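Local coordinates for protein mRNA nuclease HepT (Shewanella oneidensis MR-1, PDB 6M6U) that cleaves mRNA, probably endonucleolytically, as the bacteriostatic toxin of a type VII toxin-antitoxin system, and is neutralised mostly through tri-AMPylation by its antitoxin MntA, at residues C15-R18 with I19-V22; H56-Q60 with Q61-I65. All blocks are in the same frame, centred on the assembly; numbering follows the deposited sequence.

Interaction 1 of 2, residues C15-R18 with I19-V22; sequences CIKR and IQQV
Arg18 and Val22, one turn apart on helix 3-23, show how an arginine can be bent back so that its guanidinium meets the next turn. Backbone bonding supplies the frame: four successive i to i+4 hydrogen bonds link Ile19, Gln20, Gln21 and Val22 to the carbonyls of Cys15, Ile16, Lys17 and Arg18. The straightest runs from Gln20 N to Ile16 O at 2.8 Å, whereas Val22 N meets Arg18 O at 3.0 Å from above the carbonyl plane.

Van der Waals packing of methyls against polar groups comes next. Arg18 CG lies beside the backbone N, and the chain then folds at chi2 and chi3 (-65° and -62°), which brings the guanidinium alongside the following turn, where the CG2 methyl of Val22 covers one face, 3.3 Å from Arg18 NH2. The same methyl lies 3.1 Å from Arg18 O. On the buried side, Ile19 CD1 rests 3.1 Å from Cys15 O, and Ile19 itself packs on Asn42 and Leu120. Ile16 and Gln20 run side by side, with Ile16 CG2 3.7 Å from Gln20 NE2.

Polar side-chain contact is looser. Gln21 OE1 stands at the guanidinium edge, 4.2 Å from Arg18 NH1, with the amide and guanidinium planes nearly perpendicular (82°). Arg18 NH2 has partners on the second HepT subunit: a salt bridge to Asp37 OD2 and a hydrogen bond to Thr34 OG1 of that subunit.

Chemically, the guanidinium therefore combines two kinds of contact: a methyl of its own helix lies over one face, while the bonds of NH2 tie helix 3-23 to the neighbouring toxin copy.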
loop_
_atom_site.group_PDB
_atom_site.type_symbol
_atom_site.label_atom_id
_atom_site.label_comp_id
_atom_site.label_asym_id
_atom_site.label_seq_id
_atom_site.Cartn_x
_atom_site.Cartn_y
_atom_site.Cartn_z
ATOM N N CYS B 15 28.888 -13.549 -44.898
ATOM C CA CYS B 15 28.719 -14.855 -44.277
ATOM C C CYS B 15 28.481 -15.966 -45.295
ATOM O O CYS B 15 28.846 -17.118 -45.033
ATOM C CB CYS B 15 27.577 -14.808 -43.265
ATOM S SG CYS B 15 27.920 -13.687 -41.906
ATOM N N ILE B 16 27.875 -15.661 -46.449
ATOM C CA ILE B 16 27.738 -16.672 -47.500
ATOM C C ILE B 16 29.106 -17.035 -48.060
ATOM O O ILE B 16 29.410 -18.214 -48.296
ATOM C CB ILE B 16 26.794 -16.188 -48.615
ATOM C CG1 ILE B 16 25.351 -16.124 -48.115
ATOM C CG2 ILE B 16 26.872 -17.116 -49.823
ATOM C CD1 ILE B 16 24.367 -15.747 -49.195
ATOM N N LYS B 17 29.958 -16.025 -48.282
ATOM C CA LYS B 17 31.329 -16.307 -48.704
ATOM C C LYS B 17 32.078 -17.102 -47.643
ATOM O O LYS B 17 32.844 -18.014 -47.971
ATOM C CB LYS B 17 32.073 -15.014 -49.032
ATOM C CG LYS B 17 31.493 -14.239 -50.206
ATOM C CD LYS B 17 32.585 -13.511 -50.990
ATOM C CE LYS B 17 33.173 -12.346 -50.207
ATOM N NZ LYS B 17 32.189 -11.239 -50.005
ATOM N N ARG B 18 31.867 -16.775 -46.362
ATOM C CA ARG B 18 32.455 -17.573 -45.291
ATOM C C ARG B 18 31.996 -19.026 -45.363
ATOM O O ARG B 18 32.776 -19.938 -45.066
ATOM C CB ARG B 18 32.107 -16.971 -43.926
ATOM C CG ARG B 18 32.961 -15.775 -43.536
ATOM C CD ARG B 18 34.410 -16.190 -43.359
ATOM N NE ARG B 18 34.564 -17.175 -42.292
ATOM C CZ ARG B 18 35.539 -18.079 -42.241
ATOM N NH1 ARG B 18 36.449 -18.133 -43.206
ATOM N NH2 ARG B 18 35.601 -18.936 -41.230
ATOM N N ILE B 19 30.748 -19.264 -45.773
ATOM C CA ILE B 19 30.248 -20.633 -45.891
ATOM C C ILE B 19 30.856 -21.323 -47.107
ATOM O O ILE B 19 31.314 -22.468 -47.024
ATOM C CB ILE B 19 28.709 -20.650 -45.951
ATOM C CG1 ILE B 19 28.112 -20.277 -44.589
ATOM C CG2 ILE B 19 28.199 -22.016 -46.410
ATOM C CD1 ILE B 19 26.815 -19.497 -44.673
ATOM N N GLN B 20 30.867 -20.639 -48.256
ATOM C CA GLN B 20 31.456 -21.225 -49.457
ATOM C C GLN B 20 32.945 -21.492 -49.271
ATOM O O GLN B 20 33.459 -22.525 -49.716
ATOM C CB GLN B 20 31.214 -20.310 -50.655
ATOM C CG GLN B 20 29.762 -20.291 -51.110
ATOM C CD GLN B 20 29.416 -19.074 -51.944
ATOM O OE1 GLN B 20 30.175 -18.104 -51.999
ATOM N NE2 GLN B 20 28.259 -19.116 -52.596
ATOM N N GLN B 21 33.648 -20.581 -48.598
ATOM C CA GLN B 21 35.087 -20.745 -48.409
ATOM C C GLN B 21 35.401 -21.879 -47.439
ATOM O O GLN B 21 36.325 -22.665 -47.674
ATOM C CB GLN B 21 35.695 -19.430 -47.922
ATOM C CG GLN B 21 37.159 -19.503 -47.541
ATOM C CD GLN B 21 37.797 -18.129 -47.480
ATOM O OE1 GLN B 21 38.711 -17.886 -46.689
ATOM N NE2 GLN B 21 37.313 -17.221 -48.328
ATOM N N VAL B 22 34.643 -21.982 -46.346
ATOM C CA VAL B 22 34.925 -22.997 -45.336
ATOM C C VAL B 22 34.483 -24.375 -45.812
ATOM O O VAL B 22 35.136 -25.384 -45.521
ATOM C CB VAL B 22 34.261 -22.609 -44.000
ATOM C CG1 VAL B 22 34.274 -23.780 -43.025
ATOM C CG2 VAL B 22 34.976 -21.417 -43.391
#

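Interaction 2 of 2, residues H56-Q60 with Q61-I65; sequences HINRQ and QQLGI
Leu63 N donates to Asn58 O at 2.9 Å, in the carbonyl plane and on a lone pair, and this bond, with a weak one of 3.3 Å from Gln62 N to Arg59 O, makes the Schellman motif that closes helix 33-60. Gln62, with positive phi (50°), is its C-prime residue and turns the chain. One step earlier, Gln61 N still makes a helical bond to Ile57 O (2.9 Å). Three carbonyls of the last turn thus each receive a donor from the departing chain.

Two side chains, Asn58 and Arg59, find polar partners elsewhere. Asn58 crosses Leu63 at about a right angle, and its OD1 lies against Leu63 CD1 at 3.5 Å, while ND2 donates to Ser72 O. Arg59, extended with chi1, chi2 and chi3 all near 180°, carries its guanidinium away from the turn to a salt bridge between NH2 and Asp100 of the MntA chain, while NE makes a weak bond to Val87 O of that chain. Gln61 lies alongside Ile57, its OE1 3.7 Å from Ile57 CG2. At Gly64 (phi 142°, psi 173°) a side chain would run into the carbonyl O of Leu63, which calls for glycine.

Around the turn, Ile57 packs on Leu76 of helix 69-78 and Asn58 on Leu75 and Leu76, Leu63 meets Asn79 and Leu81 in the loop beyond it, and His56 rests on Ile4 and Ile5 of helix 3-23.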
loop_
_atom_site.group_PDB
_atom_site.type_symbol
_atom_site.label_atom_id
_atom_site.label_comp_id
_atom_site.label_asym_id
_atom_site.label_seq_id
_atom_site.Cartn_x
_atom_site.Cartn_y
_atom_site.Cartn_z
ATOM N N HIS B 56 12.696 -5.077 -39.327
ATOM C CA HIS B 56 12.825 -3.644 -39.570
ATOM C C HIS B 56 11.706 -3.137 -40.471
ATOM O O HIS B 56 11.038 -2.144 -40.152
ATOM C CB HIS B 56 14.198 -3.357 -40.180
ATOM C CG HIS B 56 14.381 -1.948 -40.649
ATOM N ND1 HIS B 56 14.711 -0.916 -39.796
ATOM C CD2 HIS B 56 14.309 -1.403 -41.887
ATOM C CE1 HIS B 56 14.822 0.205 -40.487
ATOM N NE2 HIS B 56 14.585 -0.064 -41.758
ATOM N N ILE B 57 11.478 -3.822 -41.596
ATOM C CA ILE B 57 10.510 -3.354 -42.584
ATOM C C ILE B 57 9.089 -3.425 -42.031
ATOM O O ILE B 57 8.287 -2.505 -42.232
ATOM C CB ILE B 57 10.659 -4.160 -43.888
ATOM C CG1 ILE B 57 12.001 -3.843 -44.551
ATOM C CG2 ILE B 57 9.513 -3.862 -44.841
ATOM C CD1 ILE B 57 12.389 -4.815 -45.628
ATOM N N ASN B 58 8.757 -4.507 -41.320
ATOM C CA ASN B 58 7.425 -4.625 -40.731
ATOM C C ASN B 58 7.143 -3.488 -39.755
ATOM O O ASN B 58 6.003 -3.022 -39.645
ATOM C CB ASN B 58 7.269 -5.976 -40.032
ATOM C CG ASN B 58 7.155 -7.131 -41.014
ATOM O OD1 ASN B 58 6.472 -7.027 -42.037
ATOM N ND2 ASN B 58 7.829 -8.236 -40.711
ATOM N N ARG B 59 8.167 -3.030 -39.031
ATOM C CA ARG B 59 7.967 -1.909 -38.119
ATOM C C ARG B 59 7.987 -0.579 -38.862
ATOM O O ARG B 59 7.138 0.285 -38.610
ATOM C CB ARG B 59 9.030 -1.920 -37.018
ATOM C CG ARG B 59 8.860 -0.816 -35.975
ATOM C CD ARG B 59 9.969 -0.896 -34.936
ATOM N NE ARG B 59 9.841 0.100 -33.875
ATOM C CZ ARG B 59 10.417 1.299 -33.897
ATOM N NH1 ARG B 59 11.157 1.669 -34.933
ATOM N NH2 ARG B 59 10.247 2.133 -32.880
ATOM N N GLN B 60 8.941 -0.403 -39.783
ATOM C CA GLN B 60 9.022 0.838 -40.550
ATOM C C GLN B 60 7.751 1.103 -41.343
ATOM O O GLN B 60 7.369 2.264 -41.529
ATOM C CB GLN B 60 10.224 0.800 -41.492
ATOM C CG GLN B 60 11.523 1.196 -40.832
ATOM C CD GLN B 60 11.563 2.668 -40.485
ATOM O OE1 GLN B 60 11.260 3.520 -41.321
ATOM N NE2 GLN B 60 11.927 2.977 -39.244
ATOM N N GLN B 61 7.078 0.053 -41.810
ATOM C CA GLN B 61 5.883 0.200 -42.628
ATOM C C GLN B 61 4.619 -0.274 -41.923
ATOM O O GLN B 61 3.584 -0.437 -42.575
ATOM C CB GLN B 61 6.068 -0.542 -43.951
ATOM C CG GLN B 61 7.371 -0.194 -44.637
ATOM C CD GLN B 61 7.273 -0.286 -46.140
ATOM O OE1 GLN B 61 7.692 -1.273 -46.743
ATOM N NE2 GLN B 61 6.717 0.750 -46.759
ATOM N N GLN B 62 4.687 -0.505 -40.610
ATOM C CA GLN B 62 3.517 -0.824 -39.789
ATOM C C GLN B 62 2.681 -1.945 -40.400
ATOM O O GLN B 62 1.449 -1.891 -40.421
ATOM C CB GLN B 62 2.666 0.422 -39.552
ATOM C CG GLN B 62 3.327 1.435 -38.637
ATOM C CD GLN B 62 2.609 2.767 -38.628
ATOM O OE1 GLN B 62 2.649 3.514 -39.607
ATOM N NE2 GLN B 62 1.943 3.074 -37.518
ATOM N N LEU B 63 3.363 -2.972 -40.905
ATOM C CA LEU B 63 2.692 -4.128 -41.478
ATOM C C LEU B 63 2.156 -5.079 -40.420
ATOM O O LEU B 63 1.352 -5.960 -40.750
ATOM C CB LEU B 63 3.655 -4.869 -42.405
ATOM C CG LEU B 63 4.313 -3.965 -43.449
ATOM C CD1 LEU B 63 5.242 -4.756 -44.353
ATOM C CD2 LEU B 63 3.249 -3.239 -44.260
ATOM N N GLY B 64 2.573 -4.917 -39.166
ATOM C CA GLY B 64 2.157 -5.795 -38.093
ATOM C C GLY B 64 3.281 -6.074 -37.116
ATOM O O GLY B 64 4.428 -5.674 -37.344
ATOM N N ILE B 65 2.962 -6.748 -36.014
ATOM C CA ILE B 65 3.948 -7.172 -35.029
ATOM C C ILE B 65 4.271 -8.647 -35.316
ATOM O O ILE B 65 3.380 -9.494 -35.171
ATOM C CB ILE B 65 3.436 -6.990 -33.596
ATOM C CG1 ILE B 65 2.989 -5.545 -33.368
ATOM C CG2 ILE B 65 4.509 -7.390 -32.589
ATOM C CD1 ILE B 65 2.128 -5.372 -32.143
#

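How the interactions relate
The two contacts are set in series along an all-helical chain: interaction 1 occupies the later part of helix 3-23, and interaction 2 ends helix 33-60, the next helix. Their centres are 30 Å apart on opposite sides of the chain's centre, and their nearest atoms about 17 Å apart, so neither touches the other although both belong to the HepT-like ribonuclease fold. Each faces a different partner in the assembly. Residues 15-22 meet the second toxin subunit, with the side chain of Ile19 about 10 Å from that of Arg97, an active-site residue by similarity, whereas residues 56-65 lie away from the active site and meet antitoxin MntA. Both kinds of subunit contact occur in the HepT(6):MntA(2) heterooctamer.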